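Local coordinates for GGDEF family protein (Vibrio cholerae, PDB 5GZS) that is a diguanylate cyclase whose periplasmic portion, built of solute-binding-protein-like domains, binds arginine and probably passes signals to a GGDEF domain that makes cyclic di-GMP, at residues Val225-Leu230 with Lys284-Leu289; Pro291-Gln296 with Tyr409-Ala414. All blocks are in the same frame, centred on the assembly; numbering follows the deposited sequence.

Contact 1: Val225-Leu230 with Lys284-Leu289; sequences VLRVKL and KSIDIL
D287 and R227 meet with their side chains crossing at about a right angle, and the bond between them is from backbone to side chain. R227 N donates to D287 OD2 over 2.7 Å, at 159°, on the anti lone pair of that oxygen. The guanidinium and carboxylate planes stand 75° apart, with R227 NE 6.4 Å from D287 OD2, so the two charged groups do not pair; D287 OD1 instead forms a salt bridge with R224.

The I286 side chain lies across two longer ones. R227 crosses it at roughly a right angle, and its NH1 makes a weak bond to S285 O. K229 crosses it likewise with its methylenes, K229 CB meeting I286 CD1 at 3.7 Å, while K229 NZ goes on to Q271.

On the other face of the sheet V228 and I288 lie side by side pointing the same way, V228 CG1 3.7 Å from I288 CG2, and L226 CD1 reaches I288 CD1 at 4.0 Å. Helix 421-435 covers L226 and I288.

Parallel pairing of V228 with I288 and K229 with L289 is carried by K229 N to I288 O (2.9 Å) and by R227 O, which accepts from both I288 N (3.0 Å) and D287 N. The buried carboxylate thus takes a backbone carbonyl's role where the strand pairing begins, and R224 would be expected to stabilise its negative charge.

Contact 2: Pro291-Gln296 with Tyr409-Ala414; sequences PITVSQ and YQYDIA
I292 and A414 are joined by two backbone hydrogen bonds, I292 N to A414 O at 3.2 Å and A414 N to I292 O at 3.3 Å, which define an antiparallel hydrogen-bonded pair. Next to it the backbones draw closer, T293 CA lying 4.5 Å from I413 CA, while the touching parts run 120° apart, and D412 O receives a CA-H...O contact from T293 CA (3.2 Å).

Apolar packing supplies the rest. P291, preceded by a cis peptide bond, sets its CB 3.6 Å from I413 CG2. The T293 methyl group bridges two residues: its CG2 approaches the edge of the Y411 ring, in the ring plane, at 3.4 Å from CE2, and also lies 3.9 Å from I413 CG1. V294 and D412 run side by side in the same direction, V294 CG1 lying 3.7 Å from D412 CB.

An aromatic cluster backs this packing: the Y411 ring meets F344 of helix 344-352 with planes at about 45°, and Y236 touches both T293 and Y411.

Residues 411-413 carry the chain from strand 399-410 of one sheet to strand 414-417 of another, bonded by their backbone to 308-311, which crosses the other way. Two such crossing strands are typical of the interlobe hinge of family 3 solute-binding proteins. Residues 291-293 probably correspond to N57, I58 and T59, which line the arginine pocket of the other solute-binding domain.

Overall arrangement
Contact 1 closes before contact 2 opens, and A290 alone separates 284-289 from 291-296, so strand 288-292 serves both. Their centres lie about 19 Å apart. In the mixed sheet ordered 264-266, 226-230, 288-292, 414-417, 303-304, contact 1 binds this central strand to its parallel neighbour, whereas contact 2 binds its C-terminal end to the antiparallel one on the other side. That 2-1-3-5-4 order fits a lobe of a periplasmic binding protein. Contact 1 therefore belongs to the sheet core of one lobe and contact 2 to the junction with the second, a layout consistent with strand 288-292 linking lobe interior to interlobe region. Bound arginine occupies the other solute-binding domain.

Contact 1: Val225-Leu230 with Lys284-Leu289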
ATOM      1  N   VAL A 225     -23.986  23.882  21.362  1.00 39.23           N
ATOM      2  CA  VAL A 225     -23.760  22.452  21.575  1.00 43.11           C
ATOM      3  C   VAL A 225     -24.054  21.643  20.310  1.00 38.65           C
ATOM      4  O   VAL A 225     -25.210  21.442  19.945  1.00 41.22           O
ATOM      5  CB  VAL A 225     -24.624  21.918  22.728  1.00 45.48           C
ATOM      6  CG1 VAL A 225     -24.402  20.418  22.909  1.00 26.85           C
ATOM      7  CG2 VAL A 225     -24.317  22.688  24.025  1.00 27.91           C
ATOM      8  N   LEU A 226     -23.006  21.190  19.635  1.00 33.91           N
ATOM      9  CA  LEU A 226     -23.165  20.388  18.432  1.00 30.10           C
ATOM     10  C   LEU A 226     -23.819  19.045  18.718  1.00 31.11           C
ATOM     11  O   LEU A 226     -23.327  18.289  19.554  1.00 42.98           O
ATOM     12  CB  LEU A 226     -21.806  20.158  17.781  1.00 28.87           C
ATOM     13  CG  LEU A 226     -21.079  21.433  17.354  1.00 29.18           C
ATOM     14  CD1 LEU A 226     -19.791  21.065  16.636  1.00 26.05           C
ATOM     15  CD2 LEU A 226     -21.996  22.278  16.461  1.00 27.09           C
ATOM     16  N   ARG A 227     -24.904  18.731  18.018  1.00 28.98           N
ATOM     17  CA  ARG A 227     -25.538  17.414  18.171  1.00 31.75           C
ATOM     18  C   ARG A 227     -24.963  16.371  17.203  1.00 37.37           C
ATOM     19  O   ARG A 227     -24.916  16.576  15.993  1.00 48.80           O
ATOM     20  CB  ARG A 227     -27.052  17.531  17.999  1.00 30.52           C
ATOM     21  CG  ARG A 227     -27.640  18.558  18.962  1.00 32.86           C
ATOM     22  CD  ARG A 227     -29.163  18.686  18.877  1.00 40.48           C
ATOM     23  NE  ARG A 227     -29.866  17.665  19.652  1.00 32.98           N
ATOM     24  CZ  ARG A 227     -30.403  16.589  19.103  1.00 37.98           C
ATOM     25  NH1 ARG A 227     -30.312  16.418  17.791  1.00 37.19           N
ATOM     26  NH2 ARG A 227     -31.017  15.689  19.855  1.00 37.89           N
ATOM     27  N   VAL A 228     -24.500  15.233  17.779  1.00 32.63           N
ATOM     28  CA  VAL A 228     -23.793  14.184  17.060  1.00 29.34           C
ATOM     29  C   VAL A 228     -24.607  12.885  17.111  1.00 37.89           C
ATOM     30  O   VAL A 228     -25.192  12.557  18.143  1.00 37.10           O
ATOM     31  CB  VAL A 228     -22.438  13.918  17.757  1.00 28.25           C
ATOM     32  CG1 VAL A 228     -21.547  13.009  16.929  1.00 26.92           C
ATOM     33  CG2 VAL A 228     -21.721  15.213  18.020  1.00 33.15           C
ATOM     34  N   LYS A 229     -24.662  12.142  16.007  1.00 36.70           N
ATOM     35  CA  LYS A 229     -25.220  10.785  16.053  1.00 38.98           C
ATOM     36  C   LYS A 229     -24.225   9.766  15.549  1.00 35.17           C
ATOM     37  O   LYS A 229     -23.471  10.037  14.608  1.00 34.22           O
ATOM     38  CB  LYS A 229     -26.529  10.657  15.274  1.00 29.35           C
ATOM     39  CG  LYS A 229     -27.660  11.299  15.985  1.00 29.59           C
ATOM     40  CD  LYS A 229     -28.989  10.643  15.657  1.00 30.60           C
ATOM     41  CE  LYS A 229     -30.110  11.400  16.380  1.00 30.90           C
ATOM     42  NZ  LYS A 229     -31.441  10.818  16.173  1.00 31.98           N
ATOM     43  N   LEU A 230     -24.217   8.594  16.175  1.00 39.83           N
ATOM     44  CA  LEU A 230     -23.354   7.518  15.701  1.00 45.78           C
ATOM     45  C   LEU A 230     -24.176   6.409  15.085  1.00 47.26           C
ATOM     46  O   LEU A 230     -25.146   5.941  15.681  1.00 49.07           O
ATOM     47  CB  LEU A 230     -22.486   6.969  16.824  1.00 45.09           C
ATOM     48  CG  LEU A 230     -21.425   7.934  17.349  1.00 40.91           C
ATOM     49  CD1 LEU A 230     -20.669   7.300  18.507  1.00 38.19           C
ATOM     50  CD2 LEU A 230     -20.476   8.386  16.252  1.00 32.51           C
ATOM     51  N   LYS A 284     -31.408  18.467   9.193  1.00 43.48           N
ATOM     52  CA  LYS A 284     -30.679  19.441  10.021  1.00 47.46           C
ATOM     53  C   LYS A 284     -31.083  19.314  11.498  1.00 49.35           C
ATOM     54  O   LYS A 284     -30.928  20.271  12.278  1.00 50.91           O
ATOM     55  CB  LYS A 284     -30.897  20.896   9.546  1.00 40.37           C
ATOM     56  CG  LYS A 284     -30.876  21.120   8.035  1.00 43.92           C
ATOM     57  CD  LYS A 284     -29.614  20.569   7.380  1.00 51.85           C
ATOM     58  CE  LYS A 284     -29.786  20.391   5.860  1.00 47.93           C
ATOM     59  NZ  LYS A 284     -30.387  21.606   5.240  1.00 48.06           N
ATOM     60  N   SER A 285     -31.596  18.147  11.893  1.00 39.75           N
ATOM     61  CA  SER A 285     -32.034  17.960  13.289  1.00 49.35           C
ATOM     62  C   SER A 285     -30.837  17.567  14.170  1.00 47.52           C
ATOM     63  O   SER A 285     -30.879  17.717  15.388  1.00 42.27           O
ATOM     64  CB  SER A 285     -33.175  16.923  13.388  1.00 36.93           C
ATOM     65  OG  SER A 285     -32.865  15.697  12.722  1.00 45.12           O
ATOM     66  N   ILE A 286     -29.775  17.078  13.528  1.00 43.73           N
ATOM     67  CA  ILE A 286     -28.460  16.904  14.153  1.00 40.09           C
ATOM     68  C   ILE A 286     -27.434  17.615  13.276  1.00 44.32           C
ATOM     69  O   ILE A 286     -27.728  17.919  12.117  1.00 46.76           O
ATOM     70  CB  ILE A 286     -28.081  15.432  14.299  1.00 35.09           C
ATOM     71  CG1 ILE A 286     -27.835  14.833  12.914  1.00 37.24           C
ATOM     72  CG2 ILE A 286     -29.194  14.670  15.010  1.00 37.07           C
ATOM     73  CD1 ILE A 286     -27.255  13.426  12.916  1.00 32.97           C
ATOM     74  N   ASP A 287     -26.245  17.888  13.817  1.00 40.73           N
ATOM     75  CA  ASP A 287     -25.180  18.570  13.070  1.00 30.79           C
ATOM     76  C   ASP A 287     -24.117  17.604  12.491  1.00 35.96           C
ATOM     77  O   ASP A 287     -23.580  17.829  11.416  1.00 30.09           O
ATOM     78  CB  ASP A 287     -24.475  19.587  13.959  1.00 29.62           C
ATOM     79  CG  ASP A 287     -25.430  20.480  14.701  1.00 29.94           C
ATOM     80  OD1 ASP A 287     -26.165  21.251  14.064  1.00 40.63           O
ATOM     81  OD2 ASP A 287     -25.461  20.407  15.946  1.00 33.47           O
ATOM     82  N   ILE A 288     -23.808  16.539  13.212  1.00 32.07           N
ATOM     83  CA  ILE A 288     -22.703  15.676  12.835  1.00 28.83           C
ATOM     84  C   ILE A 288     -23.120  14.222  12.819  1.00 29.34           C
ATOM     85  O   ILE A 288     -23.852  13.772  13.692  1.00 29.60           O
ATOM     86  CB  ILE A 288     -21.539  15.853  13.808  1.00 31.59           C
ATOM     87  CG1 ILE A 288     -20.848  17.182  13.556  1.00 30.16           C
ATOM     88  CG2 ILE A 288     -20.552  14.676  13.746  1.00 27.89           C
ATOM     89  CD1 ILE A 288     -19.921  17.593  14.709  1.00 30.94           C
ATOM     90  N   LEU A 289     -22.658  13.479  11.834  1.00 28.90           N
ATOM     91  CA  LEU A 289     -22.998  12.066  11.792  1.00 36.89           C
ATOM     92  C   LEU A 289     -21.773  11.285  11.362  1.00 41.50           C
ATOM     93  O   LEU A 289     -21.093  11.653  10.397  1.00 34.24           O
ATOM     94  CB  LEU A 289     -24.181  11.794  10.852  1.00 30.38           C
ATOM     95  CG  LEU A 289     -24.424  10.335  10.449  1.00 31.14           C
ATOM     96  CD1 LEU A 289     -24.588   9.460  11.661  1.00 31.29           C
ATOM     97  CD2 LEU A 289     -25.638  10.164   9.544  1.00 32.05           C
TER

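Contact 2: Pro291-Gln296 with Tyr409-Ala414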
ATOM      1  N   PRO A 291     -20.086   6.962  11.741  1.00 34.74           N
ATOM      2  CA  PRO A 291     -19.330   7.008  10.482  1.00 50.22           C
ATOM      3  C   PRO A 291     -20.250   7.211   9.283  1.00 48.56           C
ATOM      4  O   PRO A 291     -21.450   6.979   9.402  1.00 53.90           O
ATOM      5  CB  PRO A 291     -18.628   5.648  10.452  1.00 35.40           C
ATOM      6  CG  PRO A 291     -19.590   4.746  11.164  1.00 40.10           C
ATOM      7  CD  PRO A 291     -20.234   5.594  12.262  1.00 35.49           C
ATOM      8  N   ILE A 292     -19.709   7.633   8.149  1.00 39.73           N
ATOM      9  CA  ILE A 292     -20.484   7.586   6.915  1.00 37.01           C
ATOM     10  C   ILE A 292     -19.553   7.325   5.748  1.00 42.26           C
ATOM     11  O   ILE A 292     -18.587   8.063   5.541  1.00 42.29           O
ATOM     12  CB  ILE A 292     -21.280   8.872   6.688  1.00 40.13           C
ATOM     13  CG1 ILE A 292     -21.656   9.006   5.212  1.00 43.14           C
ATOM     14  CG2 ILE A 292     -20.477  10.076   7.161  1.00 46.21           C
ATOM     15  CD1 ILE A 292     -22.627  10.115   4.931  1.00 47.38           C
ATOM     16  N   THR A 293     -19.837   6.278   4.974  1.00 47.35           N
ATOM     17  CA  THR A 293     -18.795   5.725   4.126  1.00 53.69           C
ATOM     18  C   THR A 293     -18.593   6.427   2.790  1.00 61.76           C
ATOM     19  O   THR A 293     -17.982   5.851   1.886  1.00 70.74           O
ATOM     20  CB  THR A 293     -19.043   4.253   3.861  1.00 60.15           C
ATOM     21  OG1 THR A 293     -20.315   4.093   3.228  1.00 66.91           O
ATOM     22  CG2 THR A 293     -19.000   3.489   5.170  1.00 58.42           C
ATOM     23  N   VAL A 294     -19.044   7.677   2.697  1.00 55.14           N
ATOM     24  CA  VAL A 294     -18.912   8.521   1.498  1.00 56.13           C
ATOM     25  C   VAL A 294     -19.046   7.719   0.209  1.00 71.45           C
ATOM     26  O   VAL A 294     -18.069   7.403  -0.481  1.00 75.47           O
ATOM     27  CB  VAL A 294     -17.573   9.354   1.501  1.00 63.34           C
ATOM     28  CG1 VAL A 294     -16.339   8.502   1.691  1.00 62.76           C
ATOM     29  CG2 VAL A 294     -17.451  10.233   0.244  1.00 65.95           C
ATOM     30  N   SER A 295     -20.292   7.367  -0.087  1.00 77.12           N
ATOM     31  CA  SER A 295     -20.645   6.757  -1.357  1.00 75.69           C
ATOM     32  C   SER A 295     -20.612   7.843  -2.422  1.00 74.42           C
ATOM     33  O   SER A 295     -20.034   8.912  -2.219  1.00 70.60           O
ATOM     34  CB  SER A 295     -22.038   6.119  -1.290  1.00 71.36           C
ATOM     35  OG  SER A 295     -23.016   7.083  -0.928  1.00 68.81           O
ATOM     36  N   GLN A 296     -21.235   7.561  -3.558  1.00 80.64           N
ATOM     37  CA  GLN A 296     -21.557   8.599  -4.525  1.00 79.28           C
ATOM     38  C   GLN A 296     -22.951   9.109  -4.202  1.00 80.42           C
ATOM     39  O   GLN A 296     -23.201  10.317  -4.214  1.00 87.43           O
ATOM     40  CB  GLN A 296     -21.493   8.065  -5.953  1.00 75.63           C
ATOM     41  CG  GLN A 296     -20.111   7.647  -6.388  1.00 78.33           C
ATOM     42  CD  GLN A 296     -19.132   8.790  -6.343  1.00 91.99           C
ATOM     43  OE1 GLN A 296     -19.481   9.928  -6.668  1.00 97.38           O
ATOM     44  NE2 GLN A 296     -17.897   8.500  -5.941  1.00 96.29           N
ATOM     45  N   TYR A 409     -11.656  -4.524  -2.121  1.00 59.76           N
ATOM     46  CA  TYR A 409     -11.770  -3.054  -2.171  1.00 55.55           C
ATOM     47  C   TYR A 409     -11.492  -2.342  -0.839  1.00 51.06           C
ATOM     48  O   TYR A 409     -11.907  -2.793   0.232  1.00 52.30           O
ATOM     49  CB  TYR A 409     -13.154  -2.642  -2.661  1.00 42.93           C
ATOM     50  CG  TYR A 409     -13.217  -1.229  -3.190  1.00 49.68           C
ATOM     51  CD1 TYR A 409     -12.947  -0.960  -4.526  1.00 43.05           C
ATOM     52  CD2 TYR A 409     -13.561  -0.159  -2.358  1.00 51.81           C
ATOM     53  CE1 TYR A 409     -13.011   0.334  -5.026  1.00 52.18           C
ATOM     54  CE2 TYR A 409     -13.623   1.152  -2.846  1.00 53.27           C
ATOM     55  CZ  TYR A 409     -13.343   1.387  -4.187  1.00 57.63           C
ATOM     56  OH  TYR A 409     -13.392   2.666  -4.705  1.00 55.67           O
ATOM     57  N   GLN A 410     -10.787  -1.219  -0.920  1.00 46.25           N
ATOM     58  CA  GLN A 410     -10.604  -0.356   0.229  1.00 49.37           C
ATOM     59  C   GLN A 410     -11.344   0.981   0.033  1.00 52.80           C
ATOM     60  O   GLN A 410     -11.057   1.726  -0.909  1.00 55.42           O
ATOM     61  CB  GLN A 410      -9.121  -0.109   0.484  1.00 44.98           C
ATOM     62  CG  GLN A 410      -8.877   0.745   1.727  1.00 55.77           C
ATOM     63  CD  GLN A 410      -7.413   0.850   2.095  1.00 61.10           C
ATOM     64  OE1 GLN A 410      -6.783  -0.132   2.517  1.00 47.35           O
ATOM     65  NE2 GLN A 410      -6.854   2.051   1.929  1.00 69.67           N
ATOM     66  N   TYR A 411     -12.292   1.286   0.919  1.00 49.73           N
ATOM     67  CA  TYR A 411     -13.046   2.536   0.814  1.00 37.47           C
ATOM     68  C   TYR A 411     -12.825   3.465   2.018  1.00 42.37           C
ATOM     69  O   TYR A 411     -11.951   3.230   2.859  1.00 39.58           O
ATOM     70  CB  TYR A 411     -14.543   2.244   0.612  1.00 37.73           C
ATOM     71  CG  TYR A 411     -15.250   1.487   1.719  1.00 41.33           C
ATOM     72  CD1 TYR A 411     -15.129   0.111   1.832  1.00 52.67           C
ATOM     73  CD2 TYR A 411     -16.073   2.144   2.635  1.00 38.59           C
ATOM     74  CE1 TYR A 411     -15.787  -0.588   2.837  1.00 58.35           C
ATOM     75  CE2 TYR A 411     -16.728   1.447   3.640  1.00 42.12           C
ATOM     76  CZ  TYR A 411     -16.585   0.083   3.729  1.00 59.99           C
ATOM     77  OH  TYR A 411     -17.223  -0.624   4.716  1.00 67.75           O
ATOM     78  N   ASP A 412     -13.613   4.531   2.092  1.00 51.51           N
ATOM     79  CA  ASP A 412     -13.348   5.599   3.054  1.00 47.10           C
ATOM     80  C   ASP A 412     -14.448   5.838   4.073  1.00 47.96           C
ATOM     81  O   ASP A 412     -15.632   5.816   3.764  1.00 56.57           O
ATOM     82  CB  ASP A 412     -13.076   6.899   2.300  1.00 48.95           C
ATOM     83  CG  ASP A 412     -11.775   6.850   1.519  1.00 52.48           C
ATOM     84  OD1 ASP A 412     -10.734   6.529   2.130  1.00 47.58           O
ATOM     85  OD2 ASP A 412     -11.801   7.107   0.294  1.00 57.56           O
ATOM     86  N   ILE A 413     -14.045   6.085   5.303  1.00 46.50           N
ATOM     87  CA  ILE A 413     -14.985   6.498   6.318  1.00 42.65           C
ATOM     88  C   ILE A 413     -14.625   7.935   6.720  1.00 44.82           C
ATOM     89  O   ILE A 413     -13.450   8.247   6.946  1.00 40.85           O
ATOM     90  CB  ILE A 413     -14.955   5.524   7.507  1.00 46.59           C
ATOM     91  CG1 ILE A 413     -15.779   4.284   7.179  1.00 53.42           C
ATOM     92  CG2 ILE A 413     -15.488   6.152   8.769  1.00 46.14           C
ATOM     93  CD1 ILE A 413     -15.871   3.313   8.339  1.00 55.84           C
ATOM     94  N   ALA A 414     -15.638   8.809   6.755  1.00 51.76           N
ATOM     95  CA  ALA A 414     -15.487  10.211   7.164  1.00 43.42           C
ATOM     96  C   ALA A 414     -16.551  10.605   8.158  1.00 40.45           C
ATOM     97  O   ALA A 414     -17.461   9.820   8.454  1.00 47.01           O
ATOM     98  CB  ALA A 414     -15.559  11.134   5.971  1.00 31.45           C
TER